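Long-range contacts in tetraacyldisaccharide 4'-kinase (Aquifex aeolicus, PDB 4ITL), which probably transfers the gamma-phosphate of ATP to the 4'-position of a tetraacyldisaccharide 1-phosphate, forming lipid IVA in lipid A biosynthesis: residues A[150-155]-A[180-185]; A[222-227]-A[248-253]. One frame throughout, in Å; residues are numbered along the deposited sequence.

Interaction 1: residues A[150-155]-A[180-185]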
loop_
_atom_site.group_PDB
_atom_site.type_symbol
_atom_site.label_atom_id
_atom_site.label_comp_id
_atom_site.label_asym_id
_atom_site.label_seq_id
_atom_site.Cartn_x
_atom_site.Cartn_y
_atom_site.Cartn_z
ATOM N N LEU A 150 -7.889 -0.750 -15.508
ATOM C CA LEU A 150 -6.895 -1.786 -15.324
ATOM C C LEU A 150 -6.996 -2.247 -13.851
ATOM O O LEU A 150 -6.853 -1.451 -12.940
ATOM C CB LEU A 150 -5.508 -1.229 -15.667
ATOM C CG LEU A 150 -4.267 -2.101 -15.456
ATOM C CD1 LEU A 150 -4.285 -3.283 -16.380
ATOM C CD2 LEU A 150 -2.991 -1.316 -15.691
ATOM N N ASN A 151 -7.273 -3.526 -13.637
ATOM C CA ASN A 151 -7.501 -4.056 -12.309
ATOM C C ASN A 151 -6.281 -4.901 -11.929
ATOM O O ASN A 151 -6.106 -6.014 -12.394
ATOM C CB ASN A 151 -8.789 -4.886 -12.315
ATOM C CG ASN A 151 -9.427 -5.026 -10.943
ATOM O OD1 ASN A 151 -9.179 -4.228 -10.030
ATOM N ND2 ASN A 151 -10.279 -6.038 -10.797
ATOM N N ILE A 152 -5.444 -4.369 -11.052
ATOM C CA ILE A 152 -4.226 -5.055 -10.676
ATOM C C ILE A 152 -4.373 -5.657 -9.294
ATOM O O ILE A 152 -4.684 -4.954 -8.341
ATOM C CB ILE A 152 -3.011 -4.092 -10.624
ATOM C CG1 ILE A 152 -2.809 -3.450 -12.013
ATOM C CG2 ILE A 152 -1.767 -4.872 -10.207
ATOM C CD1 ILE A 152 -1.774 -2.326 -12.079
ATOM N N LEU A 153 -4.163 -6.964 -9.218
ATOM C CA LEU A 153 -4.246 -7.700 -7.961
ATOM C C LEU A 153 -2.869 -8.148 -7.487
ATOM O O LEU A 153 -2.140 -8.825 -8.202
ATOM C CB LEU A 153 -5.101 -8.959 -8.144
ATOM C CG LEU A 153 -5.370 -9.837 -6.908
ATOM C CD1 LEU A 153 -6.070 -9.019 -5.819
ATOM C CD2 LEU A 153 -6.184 -11.035 -7.300
ATOM N N LEU A 154 -2.565 -7.807 -6.251
ATOM C CA LEU A 154 -1.352 -8.247 -5.572
ATOM C C LEU A 154 -1.631 -9.503 -4.748
ATOM O O LEU A 154 -2.628 -9.627 -4.049
ATOM C CB LEU A 154 -0.781 -7.111 -4.678
ATOM C CG LEU A 154 0.057 -6.013 -5.369
ATOM C CD1 LEU A 154 -0.686 -5.365 -6.491
ATOM C CD2 LEU A 154 0.497 -4.932 -4.431
ATOM N N LEU A 155 -0.737 -10.470 -4.871
ATOM C CA LEU A 155 -0.859 -11.708 -4.146
ATOM C C LEU A 155 0.483 -12.020 -3.481
ATOM O O LEU A 155 1.536 -11.821 -4.088
ATOM C CB LEU A 155 -1.147 -12.842 -5.114
ATOM C CG LEU A 155 -2.481 -12.980 -5.845
ATOM C CD1 LEU A 155 -2.366 -14.032 -6.983
ATOM C CD2 LEU A 155 -3.544 -13.374 -4.832
ATOM N N ALA A 180 -8.933 -10.016 -11.913
ATOM C CA ALA A 180 -7.735 -9.221 -12.219
ATOM C C ALA A 180 -7.349 -9.171 -13.710
ATOM O O ALA A 180 -7.432 -10.157 -14.396
ATOM C CB ALA A 180 -6.591 -9.760 -11.452
ATOM N N ASP A 181 -6.907 -8.018 -14.209
ATOM C CA ASP A 181 -6.301 -7.981 -15.549
ATOM C C ASP A 181 -4.826 -8.362 -15.418
ATOM O O ASP A 181 -4.209 -8.815 -16.352
ATOM C CB ASP A 181 -6.437 -6.564 -16.131
ATOM C CG ASP A 181 -7.918 -6.109 -16.230
ATOM O OD1 ASP A 181 -8.742 -6.886 -16.732
ATOM O OD2 ASP A 181 -8.260 -5.014 -15.736
ATOM N N ALA A 182 -4.253 -8.144 -14.232
ATOM C CA ALA A 182 -2.835 -8.393 -14.035
ATOM C C ALA A 182 -2.601 -8.767 -12.584
ATOM O O ALA A 182 -3.214 -8.207 -11.683
ATOM C CB ALA A 182 -2.016 -7.144 -14.399
ATOM N N LEU A 183 -1.715 -9.732 -12.388
ATOM C CA LEU A 183 -1.280 -10.150 -11.073
ATOM C C LEU A 183 0.159 -9.700 -10.780
ATOM O O LEU A 183 1.061 -9.818 -11.639
ATOM C CB LEU A 183 -1.304 -11.677 -11.047
ATOM C CG LEU A 183 -2.668 -12.275 -11.338
ATOM C CD1 LEU A 183 -2.553 -13.787 -11.203
ATOM C CD2 LEU A 183 -3.670 -11.729 -10.372
ATOM N N VAL A 184 0.384 -9.256 -9.553
ATOM C CA VAL A 184 1.724 -8.904 -9.113
ATOM C C VAL A 184 2.059 -9.820 -7.944
ATOM O O VAL A 184 1.360 -9.814 -6.947
ATOM C CB VAL A 184 1.805 -7.428 -8.705
ATOM C CG1 VAL A 184 3.207 -7.085 -8.042
ATOM C CG2 VAL A 184 1.525 -6.547 -9.932
ATOM N N LEU A 185 3.097 -10.641 -8.080
ATOM C CA LEU A 185 3.451 -11.571 -7.023
ATOM C C LEU A 185 4.466 -10.902 -6.094
ATOM O O LEU A 185 5.651 -10.728 -6.453
ATOM C CB LEU A 185 3.993 -12.875 -7.608
ATOM C CG LEU A 185 3.188 -13.466 -8.782
ATOM C CD1 LEU A 185 3.782 -14.789 -9.354
ATOM C CD2 LEU A 185 1.768 -13.693 -8.385
#

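Interaction 2: residues A[222-227]-A[248-253]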
loop_
_atom_site.group_PDB
_atom_site.type_symbol
_atom_site.label_atom_id
_atom_site.label_comp_id
_atom_site.label_asym_id
_atom_site.label_seq_id
_atom_site.Cartn_x
_atom_site.Cartn_y
_atom_site.Cartn_z
ATOM N N ASP A 222 26.689 3.515 7.868
ATOM C CA ASP A 222 27.815 3.447 8.815
ATOM C C ASP A 222 27.323 3.533 10.259
ATOM O O ASP A 222 27.985 3.059 11.186
ATOM C CB ASP A 222 28.851 4.570 8.597
ATOM C CG ASP A 222 29.284 4.714 7.149
ATOM O OD1 ASP A 222 29.382 3.686 6.439
ATOM O OD2 ASP A 222 29.527 5.872 6.726
ATOM N N ILE A 223 26.172 4.171 10.448
ATOM C CA ILE A 223 25.636 4.367 11.788
ATOM C C ILE A 223 25.169 3.037 12.396
ATOM O O ILE A 223 25.277 2.831 13.601
ATOM C CB ILE A 223 24.477 5.397 11.786
ATOM C CG1 ILE A 223 24.059 5.728 13.223
ATOM C CG2 ILE A 223 23.288 4.869 10.971
ATOM C CD1 ILE A 223 23.135 6.921 13.338
ATOM N N LEU A 224 24.644 2.139 11.567
ATOM C CA LEU A 224 24.174 0.842 12.054
ATOM C C LEU A 224 25.305 -0.174 12.228
ATOM O O LEU A 224 25.054 -1.374 12.348
ATOM C CB LEU A 224 23.135 0.264 11.102
ATOM C CG LEU A 224 21.769 0.960 11.069
ATOM C CD1 LEU A 224 20.893 0.351 9.984
ATOM C CD2 LEU A 224 21.077 0.853 12.411
ATOM N N LYS A 225 26.546 0.297 12.238
ATOM C CA LYS A 225 27.673 -0.613 12.341
ATOM C C LYS A 225 28.183 -0.671 13.755
ATOM O O LYS A 225 28.529 0.348 14.361
ATOM C CB LYS A 225 28.808 -0.206 11.413
ATOM C CG LYS A 225 30.138 -0.855 11.779
ATOM C CD LYS A 225 29.987 -2.352 12.033
ATOM C CE LYS A 225 31.301 -3.105 11.943
ATOM N NZ LYS A 225 31.446 -4.040 13.100
ATOM N N GLU A 226 28.243 -1.894 14.259
ATOM C CA GLU A 226 28.718 -2.163 15.599
ATOM C C GLU A 226 27.778 -1.539 16.588
ATOM O O GLU A 226 28.155 -1.198 17.714
ATOM C CB GLU A 226 30.111 -1.621 15.791
ATOM C CG GLU A 226 30.817 -2.276 16.932
ATOM C CD GLU A 226 32.303 -2.272 16.715
ATOM O OE1 GLU A 226 32.699 -2.116 15.531
ATOM O OE2 GLU A 226 33.059 -2.415 17.712
ATOM N N ARG A 227 26.546 -1.382 16.136
ATOM C CA ARG A 227 25.475 -0.988 16.996
ATOM C C ARG A 227 24.479 -2.125 16.931
ATOM O O ARG A 227 24.270 -2.715 15.887
ATOM C CB ARG A 227 24.874 0.325 16.501
ATOM C CG ARG A 227 25.916 1.435 16.309
ATOM C CD ARG A 227 26.582 1.827 17.620
ATOM N NE ARG A 227 25.795 2.798 18.379
ATOM C CZ ARG A 227 24.958 2.497 19.375
ATOM N NH1 ARG A 227 24.780 1.237 19.762
ATOM N NH2 ARG A 227 24.290 3.465 19.997
ATOM N N LEU A 248 19.086 -9.172 6.133
ATOM C CA LEU A 248 20.076 -8.137 5.821
ATOM C C LEU A 248 21.263 -8.187 6.762
ATOM O O LEU A 248 22.256 -7.466 6.569
ATOM C CB LEU A 248 19.457 -6.752 5.927
ATOM C CG LEU A 248 18.426 -6.451 4.844
ATOM C CD1 LEU A 248 17.739 -5.117 5.090
ATOM C CD2 LEU A 248 19.083 -6.469 3.478
ATOM N N GLY A 249 21.157 -9.005 7.798
ATOM C CA GLY A 249 22.208 -9.076 8.787
ATOM C C GLY A 249 22.281 -7.822 9.638
ATOM O O GLY A 249 23.345 -7.456 10.113
ATOM N N ILE A 250 21.150 -7.162 9.858
ATOM C CA ILE A 250 21.136 -6.077 10.841
ATOM C C ILE A 250 20.978 -6.645 12.255
ATOM O O ILE A 250 20.106 -7.481 12.515
ATOM C CB ILE A 250 20.033 -5.062 10.561
ATOM C CG1 ILE A 250 20.312 -4.348 9.243
ATOM C CG2 ILE A 250 19.949 -4.025 11.682
ATOM C CD1 ILE A 250 19.118 -3.585 8.733
ATOM N N LYS A 251 21.828 -6.171 13.156
ATOM C CA LYS A 251 21.880 -6.639 14.538
ATOM C C LYS A 251 20.837 -5.971 15.398
ATOM O O LYS A 251 20.947 -4.798 15.738
ATOM C CB LYS A 251 23.257 -6.360 15.128
ATOM C CG LYS A 251 24.362 -7.069 14.395
ATOM C CD LYS A 251 25.740 -6.784 15.026
ATOM C CE LYS A 251 26.198 -5.317 14.909
ATOM N NZ LYS A 251 26.471 -4.917 13.496
ATOM N N VAL A 252 19.829 -6.741 15.757
ATOM C CA VAL A 252 18.667 -6.213 16.450
ATOM C C VAL A 252 18.643 -6.818 17.839
ATOM O O VAL A 252 18.564 -8.038 17.951
ATOM C CB VAL A 252 17.395 -6.662 15.721
ATOM C CG1 VAL A 252 16.182 -6.443 16.612
ATOM C CG2 VAL A 252 17.261 -5.950 14.350
ATOM N N LYS A 253 18.703 -6.011 18.896
ATOM C CA LYS A 253 18.755 -6.599 20.236
ATOM C C LYS A 253 17.379 -6.753 20.849
ATOM O O LYS A 253 17.175 -7.534 21.778
ATOM C CB LYS A 253 19.648 -5.792 21.174
ATOM C CG LYS A 253 19.227 -4.368 21.415
ATOM C CD LYS A 253 20.239 -3.747 22.395
ATOM C CE LYS A 253 20.074 -2.237 22.511
ATOM N NZ LYS A 253 21.178 -1.647 23.305
#

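Interaction 1: residues A[150-155]-A[180-185]
The carboxylate of D181 meets the backbone of N151 at one edge: OD2 takes the N151 N-H (2.8 Å from N) on its anti side, with the donor 23° out of the carboxylate plane. The flat amide of N151 is held elsewhere, OD1 by R148 and ND2 by the carbonyl of R179, while F141 and S40 touch the side chain. These groups start a pair of parallel beta-strands in the core of the P-loop NTPase fold. In D181 CG is anti to the carbonyl carbon (chi1 -59°), which brings the carboxylate beside the residue's own N-H; that N-H lies in the carbonyl plane of N151 and binds its O (D181 N to N151 O, 2.8 Å). An alanine in place of D181 would take away the carboxylate and probably leave the N151 N-H without this acceptor, the start of the pairing then resting on the bonds to N151 O. A182 N adds a weak bond to that oxygen. Farther along, L153 is gripped through both its N-H and its carbonyl: L153 N reaches A182 O nearly head-on at 2.9 Å, and V184 N reaches L153 O at 2.9 Å. L155 N then binds V184 O. On the face with I152, L154 and V184, helix 51-61 packs through F54, and K51, predicted to bind ATP, touches L154. The other face carries L153, L155, L183 and L185, with F141, F193 and T201 among their neighbours. There L153 and L183 lie side by side, CB of L153 3.8 Å from CD2 of L183, and A180 CB comes 3.7 Å from L153 CB. On the helix-covered face L154 CD1 rests against V184 CB, and I152 CG2 meets V184 CG2 at 3.7 Å.

Interaction 2: residues A[222-227]-A[248-253]
K251 sets off with CG anti to its carbonyl carbon, runs extended through chi2, and then bends twice, at chi3 (-66°) and chi4 (-67°), curling its end against the backbone of 226-227. The bends lay CE 3.4 Å from R227 O and bring NZ 3.6 Å from E226 N, a contact of proximity, since no hydrogen bond crosses between the segments. Positive charges gather nearby: K225 NZ stands 5.1 Å from K251 NZ, and K225 forms a salt bridge, with a weak hydrogen bond, to the poorly ordered E226, which may soften the repulsion. R227 turns its guanidinium elsewhere, NH2 binding the carbonyl of G272. A single loose apolar contact lies beside the lysine, where CD1 of L224 and CD1 of I250 approach to 4.5 Å; the buried L224 also leans on L211 and V229. The backbones of K251 and K253 bond to V229, in the strand 229-234 to which the loop 222-227 leads. Segment 248-253 itself runs from helix 238-247 into strand 252-258, and G249, with positive phi, follows that helix and closes it off in a Schellman motif.

Interaction 1 lies in the buried core, whereas interaction 2 is on the surface, with centres 36 Å apart and about 17 Å between nearest atoms. They do not touch, but strand 201-212 links their surroundings: it pairs in parallel with 182-185 and, through L211, touches L224 of the loop 222-227. Interaction 1 joins two neighbouring strands by backbone hydrogen bonds, joined at one end by an aspartate carboxylate, and by apolar faces, one of them against the helix that begins within the predicted ATP-binding segment. Interaction 2 brings a loop against the entry to a strand, away from the annotated sites, by one bent lysine and a small apolar touch, with less than half the buried surface (211 against 555 Å²).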